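Local coordinates for hypothetical protein XCC0632 (Xanthomonas campestris pv. campestris, PDB 2IQI), which is of unknown function but is probably the lipoprotein auxiliary component of an ABC-type transport system, at residues 11-15 with 155-159; 30-36 with 87-93. All coordinates share one frame; numbering follows the deposited sequence.

Contact 1: 11-15 with 155-159; sequences TIYAP and TAAVA
Tyr13, at the end of strand 11-13, reaches the first turn of helix 155-185 and carries nearly all of this contact, a compact example of one aromatic side chain bridging a strand and a helix. Its backbone is hydrogen-bonded to Gly64 and Ala66, while the ring leaves the strand with CG beside the backbone N and anti to the carbonyl carbon (chi1 -63°), and this brings one face over Ala159. The methyl CB of Ala159 lies 4.0 Å from the ring centroid, 28° off the ring normal, a CH-pi contact. The carbonyl O of Thr155 sits above the same ring, displaced toward its rim. The strand belongs to a small two-stranded parallel sheet with 63-65, and its direction runs within 13° of that of the short helical segment, so the helix packs alongside the sheet; the axes of the two short segments approach to 9.9 Å, and the Tyr13 side chain fills the gap between them. At the far end of the ring, Tyr13 OH is hydrogen-bonded to Thr155 OG1 at 2.6 Å, the two side chains crossing at about a right angle. Ala156 CB is 4.1 Å from Tyr13 CE1, adding apolar contact beside the hydroxyl. Pro15 follows with a lighter touch, its CG 4.4 Å from Ala159 O, while its ring also packs on Trp65.

Contact 2: 30-36 with 87-93; sequences WQLLVAK and IAAVARI
Leu32 and Val90 sit at the middle of a pair of parallel strands, 31-34 and 89-91, whose backbone hydrogen bonds illustrate the parallel pattern: Leu32 bonds through both its N and its O to the residues flanking its partner Val90. Leu32 N donates to Ala89 O at 2.8 Å, Leu32 O accepts from Ala91 N at 2.9 Å, and Val34 N then returns to Ala91 O at 2.8 Å. The second of these is the more bent, with 142° at the hydrogen. Val90 CA adds a CA-H...O contact to Leu32 O at 3.2 Å. Near Trp30 and Ala88, one water accepts from Ala88 N and donates to Trp30 O, bridging the two segments.

Apolar contacts fall on both faces. On the face of Leu32 and Val90, the two side chains lie side by side and point the same way, and Val90 CG1 also meets Val34 CG2 at 3.8 Å. Ile87, its CG1 anti to the backbone N (chi1 180°), extends CD1 to Leu32 CB and to CZ3 of Trp30, whose indole it crosses at about a right angle. Phe81 and Val78 of helix 69-82 cover this face. On the other face, the CG of Gln31 rests 3.4 Å from the methyl of Ala89.

The polar ends are engaged by helices: Trp30 NE1 is hydrogen-bonded to Gln182 OE1, and Arg92 NH2 forms a salt bridge with Asp75 OD1. Strand 31-34 pairs with strand 101-110 on its other edge, and the chain passes through three short strands and then helix 69-82 before returning as 89-91. The chemistry thus implies a sheet edge held by backbone bonds and packed against helix 69-82 through Leu32, Val34 and Val90 on Phe81 and Val78.

How the contacts relate
Contact 1 and contact 2 flank the middle of the molecule, with centres 29 Å apart and nearest atoms about 12 Å apart, so neither touches the other. Along the sequence, 30-36 and 87-93 both fall between 11-15 and 155-159, so contact 1 brings together the outer parts of the chain and contact 2 joins inner ones. Helix 155-185 links them physically: its first turn takes part in contact 1, whereas residues near its other end, Thr177, Gln182 and Ser185, meet Leu32 and Trp30 of contact 2. The two contacts therefore mark the two ends of one long helix lying along the fold.

Contact 1: 11-15 with 155-159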
loop_
_atom_site.group_PDB
_atom_site.type_symbol
_atom_site.label_atom_id
_atom_site.label_comp_id
_atom_site.label_asym_id
_atom_site.label_seq_id
_atom_site.Cartn_x
_atom_site.Cartn_y
_atom_site.Cartn_z
ATOM N N THR A 11 -17.348 14.572 -4.318
ATOM C CA THR A 11 -17.566 13.149 -4.275
ATOM C C THR A 11 -16.481 12.489 -3.381
ATOM O O THR A 11 -15.274 12.821 -3.461
ATOM C CB THR A 11 -17.518 12.577 -5.667
ATOM O OG1 THR A 11 -18.197 13.467 -6.552
ATOM C CG2 THR A 11 -18.177 11.201 -5.725
ATOM N N ILE A 12 -16.909 11.577 -2.518
ATOM C CA ILE A 12 -15.973 10.844 -1.713
ATOM C C ILE A 12 -15.810 9.381 -2.229
ATOM O O ILE A 12 -16.758 8.581 -2.210
ATOM C CB ILE A 12 -16.391 10.925 -0.218
ATOM C CG1 ILE A 12 -16.460 12.392 0.244
ATOM C CG2 ILE A 12 -15.531 10.031 0.700
ATOM C CD1 ILE A 12 -15.151 13.212 0.103
ATOM N N TYR A 13 -14.599 9.040 -2.678
ATOM C CA TYR A 13 -14.266 7.657 -3.051
ATOM C C TYR A 13 -13.793 6.784 -1.886
ATOM O O TYR A 13 -13.053 7.229 -1.012
ATOM C CB TYR A 13 -13.255 7.656 -4.209
ATOM C CG TYR A 13 -13.867 8.296 -5.423
ATOM C CD1 TYR A 13 -14.853 7.631 -6.155
ATOM C CD2 TYR A 13 -13.518 9.583 -5.808
ATOM C CE1 TYR A 13 -15.448 8.210 -7.273
ATOM C CE2 TYR A 13 -14.126 10.200 -6.940
ATOM C CZ TYR A 13 -15.078 9.492 -7.663
ATOM O OH TYR A 13 -15.704 10.066 -8.726
ATOM N N ALA A 14 -14.254 5.538 -1.871
ATOM C CA ALA A 14 -13.807 4.584 -0.877
ATOM C C ALA A 14 -13.643 3.236 -1.521
ATOM O O ALA A 14 -14.629 2.491 -1.706
ATOM C CB ALA A 14 -14.770 4.498 0.279
ATOM N N PRO A 15 -12.401 2.913 -1.899
ATOM C CA PRO A 15 -12.121 1.597 -2.411
ATOM C C PRO A 15 -12.267 0.515 -1.359
ATOM O O PRO A 15 -12.155 0.759 -0.160
ATOM C CB PRO A 15 -10.671 1.704 -2.891
ATOM C CG PRO A 15 -10.462 3.161 -3.105
ATOM C CD PRO A 15 -11.222 3.771 -1.960
ATOM N N THR A 155 -12.974 10.861 -12.531
ATOM C CA THR A 155 -12.452 10.441 -11.249
ATOM C C THR A 155 -12.972 9.066 -10.804
ATOM O O THR A 155 -12.190 8.270 -10.273
ATOM C CB THR A 155 -12.581 11.537 -10.160
ATOM O OG1 THR A 155 -13.945 11.710 -9.829
ATOM C CG2 THR A 155 -12.053 12.881 -10.684
ATOM N N ALA A 156 -14.238 8.746 -11.058
ATOM C CA ALA A 156 -14.722 7.352 -10.797
ATOM C C ALA A 156 -13.899 6.214 -11.464
ATOM O O ALA A 156 -13.705 5.151 -10.856
ATOM C CB ALA A 156 -16.189 7.179 -11.137
ATOM N N ALA A 157 -13.449 6.418 -12.703
ATOM C CA ALA A 157 -12.606 5.430 -13.349
ATOM C C ALA A 157 -11.232 5.364 -12.641
ATOM O O ALA A 157 -10.646 4.284 -12.456
ATOM C CB ALA A 157 -12.452 5.732 -14.881
ATOM N N VAL A 158 -10.757 6.530 -12.235
ATOM C CA VAL A 158 -9.469 6.657 -11.583
ATOM C C VAL A 158 -9.453 5.927 -10.218
ATOM O O VAL A 158 -8.485 5.240 -9.871
ATOM C CB VAL A 158 -9.085 8.150 -11.419
ATOM C CG1 VAL A 158 -7.854 8.293 -10.557
ATOM C CG2 VAL A 158 -8.842 8.766 -12.781
ATOM N N ALA A 159 -10.543 6.076 -9.470
ATOM C CA ALA A 159 -10.676 5.479 -8.175
ATOM C C ALA A 159 -10.766 3.973 -8.313
ATOM O O ALA A 159 -10.235 3.236 -7.484
ATOM C CB ALA A 159 -11.896 6.025 -7.507
#

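Contact 2: 30-36 with 87-93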
loop_
_atom_site.group_PDB
_atom_site.type_symbol
_atom_site.label_atom_id
_atom_site.label_comp_id
_atom_site.label_asym_id
_atom_site.label_seq_id
_atom_site.Cartn_x
_atom_site.Cartn_y
_atom_site.Cartn_z
ATOM N N TRP A 30 5.554 -15.948 14.483
ATOM C CA TRP A 30 6.062 -14.676 14.995
ATOM C C TRP A 30 4.935 -13.609 14.931
ATOM O O TRP A 30 3.791 -13.896 14.479
ATOM C CB TRP A 30 7.358 -14.242 14.300
ATOM C CG TRP A 30 7.343 -14.454 12.825
ATOM C CD1 TRP A 30 7.754 -15.554 12.165
ATOM C CD2 TRP A 30 6.870 -13.541 11.828
ATOM N NE1 TRP A 30 7.583 -15.394 10.816
ATOM C CE2 TRP A 30 7.031 -14.167 10.582
ATOM C CE3 TRP A 30 6.316 -12.250 11.869
ATOM C CZ2 TRP A 30 6.678 -13.543 9.368
ATOM C CZ3 TRP A 30 5.955 -11.628 10.653
ATOM C CH2 TRP A 30 6.149 -12.278 9.425
ATOM N N GLN A 31 5.236 -12.404 15.422
ATOM C CA GLN A 31 4.209 -11.421 15.659
ATOM C C GLN A 31 4.614 -10.167 14.975
ATOM O O GLN A 31 5.806 -9.813 15.011
ATOM C CB GLN A 31 4.030 -11.172 17.140
ATOM C CG GLN A 31 3.493 -12.390 17.880
ATOM C CD GLN A 31 2.868 -12.055 19.238
ATOM O OE1 GLN A 31 2.060 -12.848 19.762
ATOM N NE2 GLN A 31 3.215 -10.871 19.803
ATOM N N LEU A 32 3.624 -9.503 14.351
ATOM C CA LEU A 32 3.885 -8.404 13.455
ATOM C C LEU A 32 3.266 -7.104 13.909
ATOM O O LEU A 32 2.058 -7.005 14.180
ATOM C CB LEU A 32 3.441 -8.741 12.020
ATOM C CG LEU A 32 3.740 -7.739 10.878
ATOM C CD1 LEU A 32 5.233 -7.467 10.690
ATOM C CD2 LEU A 32 3.133 -8.195 9.572
ATOM N N LEU A 33 4.113 -6.094 13.977
ATOM C CA LEU A 33 3.639 -4.756 14.216
ATOM C C LEU A 33 3.691 -3.998 12.880
ATOM O O LEU A 33 4.777 -3.879 12.289
ATOM C CB LEU A 33 4.474 -4.036 15.298
ATOM C CG LEU A 33 4.238 -2.514 15.272
ATOM C CD1 LEU A 33 2.869 -2.218 15.806
ATOM C CD2 LEU A 33 5.300 -1.677 15.995
ATOM N N VAL A 34 2.541 -3.496 12.411
ATOM C CA VAL A 34 2.508 -2.695 11.212
ATOM C C VAL A 34 2.582 -1.229 11.638
ATOM O O VAL A 34 1.652 -0.712 12.240
ATOM C CB VAL A 34 1.222 -2.977 10.375
ATOM C CG1 VAL A 34 1.143 -2.059 9.150
ATOM C CG2 VAL A 34 1.149 -4.425 9.964
ATOM N N ALA A 35 3.677 -0.553 11.324
ATOM C CA ALA A 35 3.800 0.872 11.612
ATOM C C ALA A 35 2.846 1.788 10.796
ATOM O O ALA A 35 2.230 1.356 9.803
ATOM C CB ALA A 35 5.241 1.307 11.429
ATOM N N LYS A 36 2.718 3.047 11.220
ATOM C CA LYS A 36 2.077 4.059 10.385
ATOM C C LYS A 36 2.987 4.284 9.192
ATOM O O LYS A 36 4.173 4.522 9.373
ATOM C CB LYS A 36 1.870 5.399 11.124
ATOM C CG LYS A 36 0.576 5.474 11.915
ATOM C CD LYS A 36 0.011 6.919 12.029
ATOM C CE LYS A 36 -1.159 7.016 13.121
ATOM N NZ LYS A 36 -1.132 8.294 14.028
ATOM N N ILE A 87 -1.116 -15.574 9.778
ATOM C CA ILE A 87 -0.467 -14.919 10.923
ATOM C C ILE A 87 -1.486 -14.506 11.988
ATOM O O ILE A 87 -2.374 -13.710 11.736
ATOM C CB ILE A 87 0.367 -13.680 10.491
ATOM C CG1 ILE A 87 1.022 -13.023 11.690
ATOM C CG2 ILE A 87 -0.492 -12.660 9.751
ATOM C CD1 ILE A 87 2.120 -12.089 11.321
ATOM N N ALA A 88 -1.327 -15.053 13.186
ATOM C CA ALA A 88 -2.305 -14.865 14.228
ATOM C C ALA A 88 -2.104 -13.533 14.912
ATOM O O ALA A 88 -3.040 -13.034 15.521
ATOM C CB ALA A 88 -2.263 -16.023 15.247
ATOM N N ALA A 89 -0.916 -12.944 14.820
ATOM C CA ALA A 89 -0.669 -11.704 15.560
ATOM C C ALA A 89 -0.180 -10.524 14.718
ATOM O O ALA A 89 1.003 -10.407 14.422
ATOM C CB ALA A 89 0.274 -11.959 16.766
ATOM N N VAL A 90 -1.102 -9.644 14.348
ATOM C CA VAL A 90 -0.763 -8.431 13.636
ATOM C C VAL A 90 -1.390 -7.321 14.394
ATOM O O VAL A 90 -2.533 -7.441 14.773
ATOM C CB VAL A 90 -1.417 -8.338 12.263
ATOM C CG1 VAL A 90 -0.522 -7.511 11.333
ATOM C CG2 VAL A 90 -1.709 -9.704 11.703
ATOM N N ALA A 91 -0.680 -6.216 14.564
ATOM C CA ALA A 91 -1.219 -5.127 15.332
ATOM C C ALA A 91 -0.690 -3.782 14.839
ATOM O O ALA A 91 0.290 -3.735 14.083
ATOM C CB ALA A 91 -0.886 -5.341 16.784
ATOM N N ARG A 92 -1.341 -2.704 15.284
ATOM C CA ARG A 92 -0.948 -1.356 14.935
ATOM C C ARG A 92 -0.284 -0.772 16.160
ATOM O O ARG A 92 0.530 -1.400 16.767
ATOM C CB ARG A 92 -2.164 -0.525 14.528
ATOM C CG ARG A 92 -3.145 -1.211 13.571
ATOM C CD ARG A 92 -4.289 -0.280 13.338
ATOM N NE ARG A 92 -4.859 -0.332 11.993
ATOM C CZ ARG A 92 -5.854 -1.150 11.636
ATOM N NH1 ARG A 92 -6.371 -2.023 12.512
ATOM N NH2 ARG A 92 -6.344 -1.099 10.397
ATOM N N ILE A 93 -0.633 0.424 16.577
ATOM C CA ILE A 93 0.045 0.992 17.729
ATOM C C ILE A 93 -0.943 1.393 18.838
ATOM O O ILE A 93 -0.926 0.819 19.940
ATOM C CB ILE A 93 0.923 2.141 17.269
ATOM C CG1 ILE A 93 1.722 1.658 16.046
ATOM C CG2 ILE A 93 1.842 2.573 18.394
ATOM C CD1 ILE A 93 2.420 2.760 15.191
HETATM O O HOH W 1 0.924 -15.470 14.593
#